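Local atomic coordinates of nitroalkane oxidase (Podospora anserina, PDB entry 3MKH), a protein that oxidises primary and secondary nitroalkanes to aldehydes or ketones with FAD and molecular oxygen, abstracting a substrate proton and releasing nitrite and hydrogen peroxide. Residues 82-87 with 284-289; 114-119 with 251-256; 205-210 with 257-262. One frame throughout, in Å; residues are numbered along the deposited sequence.

Contact 1: residues 82-87 with 284-289; sequences VEECYS and LMRAAF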
loop_
_atom_site.group_PDB
_atom_site.type_symbol
_atom_site.label_atom_id
_atom_site.label_comp_id
_atom_site.label_asym_id
_atom_site.label_seq_id
_atom_site.Cartn_x
_atom_site.Cartn_y
_atom_site.Cartn_z
ATOM N N VAL A 82 0.730 -27.595 -8.041
ATOM C CA VAL A 82 -0.357 -26.670 -7.716
ATOM C C VAL A 82 -0.245 -25.331 -8.468
ATOM O O VAL A 82 -1.252 -24.796 -8.950
ATOM C CB VAL A 82 -0.455 -26.431 -6.190
ATOM C CG1 VAL A 82 -1.411 -25.305 -5.889
ATOM C CG2 VAL A 82 -0.911 -27.711 -5.489
ATOM N N GLU A 83 0.972 -24.798 -8.575
ATOM C CA GLU A 83 1.184 -23.544 -9.293
ATOM C C GLU A 83 0.743 -23.693 -10.751
ATOM O O GLU A 83 0.000 -22.860 -11.284
ATOM C CB GLU A 83 2.665 -23.075 -9.222
ATOM C CG GLU A 83 2.948 -21.858 -10.136
ATOM C CD GLU A 83 4.442 -21.530 -10.324
ATOM O OE1 GLU A 83 5.277 -22.035 -9.546
ATOM O OE2 GLU A 83 4.774 -20.764 -11.266
ATOM N N GLU A 84 1.206 -24.758 -11.397
ATOM C CA GLU A 84 0.843 -24.987 -12.778
ATOM C C GLU A 84 -0.682 -25.141 -12.937
ATOM O O GLU A 84 -1.284 -24.527 -13.819
ATOM C CB GLU A 84 1.586 -26.217 -13.331
ATOM C CG GLU A 84 1.192 -26.579 -14.776
ATOM C CD GLU A 84 1.474 -25.454 -15.780
ATOM O OE1 GLU A 84 2.344 -24.585 -15.524
ATOM O OE2 GLU A 84 0.823 -25.450 -16.837
ATOM N N CYS A 85 -1.307 -25.956 -12.089
ATOM C CA CYS A 85 -2.749 -26.184 -12.214
ATOM C C CYS A 85 -3.551 -24.905 -12.029
ATOM O O CYS A 85 -4.477 -24.632 -12.802
ATOM C CB CYS A 85 -3.237 -27.262 -11.245
ATOM S SG CYS A 85 -2.634 -28.888 -11.668
ATOM N N TYR A 86 -3.186 -24.113 -11.029
ATOM C CA TYR A 86 -3.863 -22.850 -10.789
ATOM C C TYR A 86 -3.632 -21.798 -11.866
ATOM O O TYR A 86 -4.470 -20.914 -12.067
ATOM C CB TYR A 86 -3.555 -22.286 -9.389
ATOM C CG TYR A 86 -4.726 -22.458 -8.464
ATOM C CD1 TYR A 86 -5.198 -23.731 -8.164
ATOM C CD2 TYR A 86 -5.395 -21.365 -7.935
ATOM C CE1 TYR A 86 -6.282 -23.920 -7.346
ATOM C CE2 TYR A 86 -6.510 -21.546 -7.103
ATOM C CZ TYR A 86 -6.933 -22.832 -6.819
ATOM O OH TYR A 86 -8.012 -23.062 -6.001
ATOM N N SER A 87 -2.512 -21.886 -12.570
ATOM C CA SER A 87 -2.273 -20.945 -13.644
ATOM C C SER A 87 -3.189 -21.268 -14.822
ATOM O O SER A 87 -3.339 -20.463 -15.733
ATOM C CB SER A 87 -0.803 -20.979 -14.092
ATOM O OG SER A 87 -0.540 -22.102 -14.928
ATOM N N LEU A 284 -1.894 -18.011 -9.930
ATOM C CA LEU A 284 -2.779 -16.957 -10.426
ATOM C C LEU A 284 -1.976 -15.733 -10.865
ATOM O O LEU A 284 -2.336 -15.077 -11.833
ATOM C CB LEU A 284 -3.791 -16.534 -9.363
ATOM C CG LEU A 284 -4.813 -17.561 -8.906
ATOM C CD1 LEU A 284 -5.713 -16.948 -7.823
ATOM C CD2 LEU A 284 -5.642 -18.075 -10.100
ATOM N N MET A 285 -0.908 -15.420 -10.133
ATOM C CA MET A 285 -0.080 -14.261 -10.468
ATOM C C MET A 285 0.591 -14.471 -11.810
ATOM O O MET A 285 0.586 -13.585 -12.667
ATOM C CB MET A 285 0.955 -13.998 -9.370
ATOM C CG MET A 285 0.297 -13.580 -8.051
ATOM S SD MET A 285 1.419 -13.481 -6.640
ATOM C CE MET A 285 2.321 -11.987 -7.065
ATOM N N ARG A 286 1.158 -15.657 -11.992
ATOM C CA ARG A 286 1.727 -16.048 -13.278
ATOM C C ARG A 286 0.677 -15.929 -14.389
ATOM O O ARG A 286 0.934 -15.349 -15.442
ATOM C CB ARG A 286 2.272 -17.489 -13.193
ATOM C CG ARG A 286 2.582 -18.094 -14.544
ATOM C CD ARG A 286 3.847 -18.943 -14.486
ATOM N NE ARG A 286 3.712 -20.229 -13.790
ATOM C CZ ARG A 286 3.198 -21.321 -14.341
ATOM N NH1 ARG A 286 2.709 -21.277 -15.577
ATOM N NH2 ARG A 286 3.163 -22.460 -13.659
ATOM N N ALA A 287 -0.518 -16.468 -14.156
ATOM C CA ALA A 287 -1.563 -16.383 -15.183
ATOM C C ALA A 287 -1.937 -14.928 -15.499
ATOM O O ALA A 287 -2.140 -14.578 -16.652
ATOM C CB ALA A 287 -2.823 -17.177 -14.776
ATOM N N ALA A 288 -2.045 -14.095 -14.471
ATOM C CA ALA A 288 -2.416 -12.699 -14.682
ATOM C C ALA A 288 -1.312 -11.970 -15.446
ATOM O O ALA A 288 -1.579 -11.232 -16.405
ATOM C CB ALA A 288 -2.702 -12.011 -13.344
ATOM N N PHE A 289 -0.068 -12.188 -15.027
ATOM C CA PHE A 289 1.068 -11.588 -15.724
ATOM C C PHE A 289 1.105 -12.030 -17.191
ATOM O O PHE A 289 1.241 -11.204 -18.091
ATOM C CB PHE A 289 2.387 -11.952 -15.043
ATOM C CG PHE A 289 3.590 -11.422 -15.765
ATOM C CD1 PHE A 289 4.087 -10.155 -15.478
ATOM C CD2 PHE A 289 4.205 -12.172 -16.752
ATOM C CE1 PHE A 289 5.198 -9.653 -16.159
ATOM C CE2 PHE A 289 5.305 -11.686 -17.437
ATOM C CZ PHE A 289 5.805 -10.418 -17.137
HETATM O O HOH W 1 0.465 -22.634 -17.621
#

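Contact 2: residues 114-119 with 251-256; sequences HAEFLA and PTKNVL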
loop_
_atom_site.group_PDB
_atom_site.type_symbol
_atom_site.label_atom_id
_atom_site.label_comp_id
_atom_site.label_asym_id
_atom_site.label_seq_id
_atom_site.Cartn_x
_atom_site.Cartn_y
_atom_site.Cartn_z
ATOM N N HIS A 114 -7.022 -47.878 10.420
ATOM C CA HIS A 114 -7.487 -46.903 9.439
ATOM C C HIS A 114 -7.130 -47.249 7.999
ATOM O O HIS A 114 -7.513 -46.537 7.075
ATOM C CB HIS A 114 -6.970 -45.517 9.807
ATOM C CG HIS A 114 -7.475 -45.033 11.128
ATOM N ND1 HIS A 114 -8.819 -44.974 11.431
ATOM C CD2 HIS A 114 -6.822 -44.593 12.230
ATOM C CE1 HIS A 114 -8.972 -44.513 12.659
ATOM N NE2 HIS A 114 -7.774 -44.277 13.167
ATOM N N ALA A 115 -6.408 -48.348 7.804
ATOM C CA ALA A 115 -5.932 -48.692 6.470
ATOM C C ALA A 115 -7.109 -48.987 5.557
ATOM O O ALA A 115 -7.076 -48.656 4.367
ATOM C CB ALA A 115 -4.977 -49.884 6.523
ATOM N N GLU A 116 -8.152 -49.606 6.109
ATOM C CA GLU A 116 -9.328 -49.932 5.307
ATOM C C GLU A 116 -10.007 -48.683 4.730
ATOM O O GLU A 116 -10.667 -48.762 3.690
ATOM C CB GLU A 116 -10.348 -50.751 6.105
ATOM C CG GLU A 116 -10.830 -50.092 7.392
ATOM C CD GLU A 116 -12.040 -50.801 7.996
ATOM O OE1 GLU A 116 -13.029 -51.015 7.266
ATOM O OE2 GLU A 116 -12.006 -51.139 9.198
ATOM N N PHE A 117 -9.860 -47.546 5.409
ATOM C CA PHE A 117 -10.542 -46.327 4.969
ATOM C C PHE A 117 -9.846 -45.717 3.765
ATOM O O PHE A 117 -10.483 -45.070 2.935
ATOM C CB PHE A 117 -10.605 -45.284 6.085
ATOM C CG PHE A 117 -11.479 -45.675 7.234
ATOM C CD1 PHE A 117 -10.945 -46.340 8.330
ATOM C CD2 PHE A 117 -12.836 -45.374 7.225
ATOM C CE1 PHE A 117 -11.747 -46.707 9.403
ATOM C CE2 PHE A 117 -13.645 -45.731 8.299
ATOM C CZ PHE A 117 -13.090 -46.403 9.393
ATOM N N LEU A 118 -8.535 -45.931 3.691
ATOM C CA LEU A 118 -7.707 -45.385 2.634
ATOM C C LEU A 118 -7.790 -46.219 1.362
ATOM O O LEU A 118 -7.476 -45.737 0.277
ATOM C CB LEU A 118 -6.255 -45.338 3.102
ATOM C CG LEU A 118 -5.511 -44.012 3.162
ATOM C CD1 LEU A 118 -6.453 -42.858 3.465
ATOM C CD2 LEU A 118 -4.361 -44.096 4.181
ATOM N N ALA A 119 -8.206 -47.473 1.495
ATOM C CA ALA A 119 -8.176 -48.406 0.366
ATOM C C ALA A 119 -8.778 -47.872 -0.946
ATOM O O ALA A 119 -8.178 -48.041 -2.019
ATOM C CB ALA A 119 -8.819 -49.735 0.747
ATOM N N PRO A 251 -18.718 -46.662 14.559
ATOM C CA PRO A 251 -17.983 -47.497 15.512
ATOM C C PRO A 251 -16.700 -46.796 15.948
ATOM O O PRO A 251 -16.284 -45.786 15.354
ATOM C CB PRO A 251 -17.703 -48.776 14.716
ATOM C CG PRO A 251 -17.696 -48.331 13.273
ATOM C CD PRO A 251 -18.720 -47.222 13.192
ATOM N N THR A 252 -16.071 -47.319 16.987
ATOM C CA THR A 252 -14.936 -46.635 17.582
ATOM C C THR A 252 -13.705 -46.652 16.677
ATOM O O THR A 252 -12.836 -45.794 16.797
ATOM C CB THR A 252 -14.599 -47.208 18.971
ATOM O OG1 THR A 252 -14.355 -48.613 18.850
ATOM C CG2 THR A 252 -15.756 -46.972 19.937
ATOM N N LYS A 253 -13.628 -47.611 15.762
ATOM C CA LYS A 253 -12.525 -47.601 14.799
ATOM C C LYS A 253 -12.511 -46.307 13.975
ATOM O O LYS A 253 -11.462 -45.907 13.470
ATOM C CB LYS A 253 -12.567 -48.818 13.869
ATOM C CG LYS A 253 -13.766 -48.888 12.950
ATOM C CD LYS A 253 -13.672 -50.090 12.026
ATOM C CE LYS A 253 -14.867 -50.175 11.104
ATOM N NZ LYS A 253 -14.834 -51.375 10.240
ATOM N N ASN A 254 -13.673 -45.658 13.847
ATOM C CA ASN A 254 -13.783 -44.433 13.041
ATOM C C ASN A 254 -13.093 -43.225 13.667
ATOM O O ASN A 254 -12.864 -42.211 12.994
ATOM C CB ASN A 254 -15.251 -44.073 12.756
ATOM C CG ASN A 254 -15.825 -44.807 11.553
ATOM O OD1 ASN A 254 -16.432 -44.194 10.662
ATOM N ND2 ASN A 254 -15.670 -46.112 11.530
ATOM N N VAL A 255 -12.797 -43.299 14.963
ATOM C CA VAL A 255 -12.121 -42.186 15.620
ATOM C C VAL A 255 -10.668 -42.100 15.146
ATOM O O VAL A 255 -9.903 -43.059 15.289
ATOM C CB VAL A 255 -12.152 -42.304 17.147
ATOM C CG1 VAL A 255 -11.342 -41.178 17.768
ATOM C CG2 VAL A 255 -13.592 -42.288 17.662
ATOM N N LEU A 256 -10.301 -40.960 14.559
ATOM C CA LEU A 256 -8.940 -40.746 14.078
ATOM C C LEU A 256 -8.103 -40.046 15.132
ATOM O O LEU A 256 -6.986 -40.467 15.426
ATOM C CB LEU A 256 -8.926 -39.931 12.776
ATOM C CG LEU A 256 -7.533 -39.577 12.227
ATOM C CD1 LEU A 256 -6.815 -40.817 11.704
ATOM C CD2 LEU A 256 -7.616 -38.503 11.102
HETATM O O HOH W 2 -5.571 -42.790 14.844
#

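Contact 3: residues 205-210 with 257-262; sequences KVMIIL and CPAGQG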
loop_
_atom_site.group_PDB
_atom_site.type_symbol
_atom_site.label_atom_id
_atom_site.label_comp_id
_atom_site.label_asym_id
_atom_site.label_seq_id
_atom_site.Cartn_x
_atom_site.Cartn_y
_atom_site.Cartn_z
ATOM N N LYS A 205 -11.231 -31.022 24.214
ATOM C CA LYS A 205 -12.420 -31.770 23.777
ATOM C C LYS A 205 -12.447 -32.042 22.264
ATOM O O LYS A 205 -13.331 -32.753 21.756
ATOM C CB LYS A 205 -13.702 -31.017 24.163
ATOM C CG LYS A 205 -13.706 -30.482 25.576
ATOM C CD LYS A 205 -13.692 -31.616 26.591
ATOM C CE LYS A 205 -15.097 -32.155 26.861
ATOM N NZ LYS A 205 -15.054 -33.212 27.928
ATOM N N VAL A 206 -11.488 -31.484 21.541
ATOM C CA VAL A 206 -11.537 -31.567 20.074
ATOM C C VAL A 206 -11.065 -32.907 19.529
ATOM O O VAL A 206 -10.015 -33.430 19.943
ATOM C CB VAL A 206 -10.775 -30.408 19.419
ATOM C CG1 VAL A 206 -10.842 -30.526 17.885
ATOM C CG2 VAL A 206 -11.381 -29.101 19.868
ATOM N N MET A 207 -11.867 -33.467 18.627
ATOM C CA MET A 207 -11.613 -34.761 18.011
ATOM C C MET A 207 -11.669 -34.660 16.496
ATOM O O MET A 207 -12.211 -33.706 15.954
ATOM C CB MET A 207 -12.691 -35.772 18.411
ATOM C CG MET A 207 -12.991 -35.915 19.885
ATOM S SD MET A 207 -14.412 -37.002 20.144
ATOM C CE MET A 207 -13.774 -38.565 19.571
ATOM N N ILE A 208 -11.136 -35.669 15.819
ATOM C CA ILE A 208 -11.457 -35.886 14.412
ATOM C C ILE A 208 -12.030 -37.295 14.268
ATOM O O ILE A 208 -11.425 -38.282 14.718
ATOM C CB ILE A 208 -10.231 -35.720 13.497
ATOM C CG1 ILE A 208 -9.615 -34.327 13.679
ATOM C CG2 ILE A 208 -10.619 -35.973 12.023
ATOM C CD1 ILE A 208 -8.381 -34.086 12.821
ATOM N N ILE A 209 -13.212 -37.390 13.672
ATOM C CA ILE A 209 -13.861 -38.690 13.477
ATOM C C ILE A 209 -14.155 -38.877 12.007
ATOM O O ILE A 209 -14.700 -37.976 11.366
ATOM C CB ILE A 209 -15.186 -38.790 14.276
ATOM C CG1 ILE A 209 -14.939 -38.424 15.742
ATOM C CG2 ILE A 209 -15.800 -40.175 14.153
ATOM C CD1 ILE A 209 -16.139 -38.641 16.636
ATOM N N LEU A 210 -13.789 -40.039 11.475
ATOM C CA LEU A 210 -14.088 -40.378 10.098
ATOM C C LEU A 210 -15.572 -40.660 9.918
ATOM O O LEU A 210 -16.219 -41.232 10.796
ATOM C CB LEU A 210 -13.257 -41.584 9.631
ATOM C CG LEU A 210 -11.737 -41.430 9.750
ATOM C CD1 LEU A 210 -10.994 -42.660 9.189
ATOM C CD2 LEU A 210 -11.276 -40.118 9.085
ATOM N N CYS A 257 -8.636 -38.963 15.686
ATOM C CA CYS A 257 -7.995 -38.283 16.806
ATOM C C CYS A 257 -8.948 -38.219 17.968
ATOM O O CYS A 257 -10.001 -37.587 17.870
ATOM C CB CYS A 257 -7.572 -36.860 16.437
ATOM S SG CYS A 257 -6.548 -36.799 14.953
ATOM N N PRO A 258 -8.580 -38.875 19.078
ATOM C CA PRO A 258 -9.387 -38.859 20.297
ATOM C C PRO A 258 -9.431 -37.453 20.871
ATOM O O PRO A 258 -8.573 -36.618 20.555
ATOM C CB PRO A 258 -8.610 -39.785 21.253
ATOM C CG PRO A 258 -7.693 -40.599 20.367
ATOM C CD PRO A 258 -7.353 -39.685 19.229
ATOM N N ALA A 259 -10.404 -37.205 21.737
ATOM C CA ALA A 259 -10.579 -35.876 22.301
ATOM C C ALA A 259 -9.277 -35.313 22.857
ATOM O O ALA A 259 -8.582 -35.964 23.645
ATOM C CB ALA A 259 -11.675 -35.889 23.366
ATOM N N GLY A 260 -8.944 -34.095 22.447
ATOM C CA GLY A 260 -7.730 -33.464 22.919
ATOM C C GLY A 260 -6.553 -33.609 21.973
ATOM O O GLY A 260 -5.516 -32.975 22.162
ATOM N N GLN A 261 -6.701 -34.434 20.948
ATOM C CA GLN A 261 -5.642 -34.574 19.951
ATOM C C GLN A 261 -6.053 -34.009 18.588
ATOM O O GLN A 261 -5.210 -33.805 17.720
ATOM C CB GLN A 261 -5.224 -36.039 19.814
ATOM C CG GLN A 261 -4.434 -36.563 21.026
ATOM C CD GLN A 261 -4.314 -38.077 21.041
ATOM O OE1 GLN A 261 -4.058 -38.704 20.012
ATOM N NE2 GLN A 261 -4.506 -38.674 22.216
ATOM N N GLY A 262 -7.348 -33.756 18.407
ATOM C CA GLY A 262 -7.878 -33.351 17.109
ATOM C C GLY A 262 -7.386 -32.011 16.588
ATOM O O GLY A 262 -7.063 -31.878 15.410
#

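Contact 1: residues 82-87 with 284-289
Arg286 meets Glu83 and Glu84 in a buried salt-bridge network, tying helix 75-88 of the N-terminal part of this acyl-CoA dehydrogenase fold to helix 262-298 of the C-terminal part. Both carboxylates lie at the edge of the guanidinium. Arg286 NE gives a nearly straight bond to Glu83 OE2 (2.8 Å, 166°), and Arg286 NH2 bonds Glu84 OE1 at 2.9 Å; each oxygen is met on its anti side, and a weak second N-H bond supplements each. The Glu84 carboxylate is turned only 22° from the guanidinium plane, that of Glu83 60°. Ser87 CB lies over one guanidinium face, 3.8 Å from Arg286 NH1. Beside the charges, Leu284 CD2 touches Tyr86 CD2 at 3.9 Å, while Tyr86 OH bonds His235. Further out, Glu83 OE2 also pairs with Arg328, its OE1 is hydrogen-bonded to Tyr426 OH of the second subunit, and Trp422 of that subunit makes a cation-pi contact with Arg286. A water donates to Glu84 OE2 and Ser87 OG and accepts a weak bond from Arg286 NH1; Ser87 OG itself donates to Glu84 O at 2.8 Å.

Contact 2: residues 114-119 with 251-256
Lys253 NZ bonds Glu116 OE2 at 3.0 Å, a salt bridge on the exposed margin of the contact; a second, weak bond runs to OE1. The two side chains cross at about a right angle. Each sets CG between its backbone N and carbonyl carbon (chi1 57° for Glu116, 65° for Lys253), and the amino and carboxylate groups meet at the ends of two extended chains. Beneath this pair the contact is buried. The short helix at 115-118, following helix 90-109, faces a 3-10 turn at 252-254 that leads into strand 255-257, joining the N-terminal helical part of the acyl-CoA dehydrogenase fold to its beta domain. His114 carries the inner half. His114 CE1 lies 3.0 Å from Lys253 O and 3.1 Å from Val255 O, the latter oxygen near the ring plane. Leu256 CD1 sits over one face of the imidazole, offset toward the rim, in a CH-pi contact 4.0 Å from the centroid. A water bridges the segments, hydrogen-bonded to His114 NE2 at 3.1 Å and donating to Leu256 O. An alanine in place of His114 would probably leave Leu256 CD1 without its ring face, cut the water's link across the contact and open a gap beside the two carbonyls. Phe117 turns the edge of its ring to the Asn254 amide, whose plane stands nearly perpendicular; Phe117 CZ comes within 3.8 Å of Asn254 CG. Leu210 of strand 206-212 touches both His114 and Phe117. With two carbonyl oxygens crowding one corner, the imidazole edge is likely to be polarised, its C-H end positive, and electrostatic attraction would then complement the packing of Leu256.

Contact 3: residues 205-210 with 257-262
Val206 O receives two backbone donors from the 257-262 loop, Gly260 N at 2.8 Å and Gly262 N at 3.1 Å, which approach from opposite faces of the carbonyl plane. Next to it, Ile208 and Cys257 form an antiparallel hydrogen-bonded pair with reciprocal N-H to O bonds of 3.0 Å between Ile208 N and Cys257 O and between Cys257 N and Ile208 O. Packing is close here: Gly262 has no room for a side chain, since a CB would run into Met207 C and Val206 O. On the buried side Cys257 SG, held beside its own backbone N and anti to the carbonyl carbon (chi1 -54°), comes within 3.9 Å of Ile208 CD1. Met207 CG presses against Ala259 CA at 3.4 Å. The outer side is looser. Pro258 to Gln261 make a type II beta turn, closed by Gln261 N to Pro258 O, with Gly260 at positive phi; Pro258 and Gln261 are exposed. Strand 206-212 has strand 184-191 as its other neighbour, and Gly262 opens helix 262-298, whose Val265 packs on both Ile208 and Cys257.

Contacts 2 and 3 share the edge of one sheet, with centres about 13 Å apart; contact 1 lies about 36 Å from each, across the centre of the chain. Strands 206-212 and 255-257 unite contacts 2 and 3: Asn254 O meets Leu210 N, and Leu256 N joins Cys257 N on Ile208 O, forming a classic beta bulge. Helix 262-298 begins at contact 3 and carries one side of contact 1. Charge is used differently: buried between helices and beside a second subunit in contact 1, exposed at the margin of contact 2. Contact 3, partly buried, relies instead on main-chain bonds and apolar packing, and neither it nor contact 2 touches another subunit.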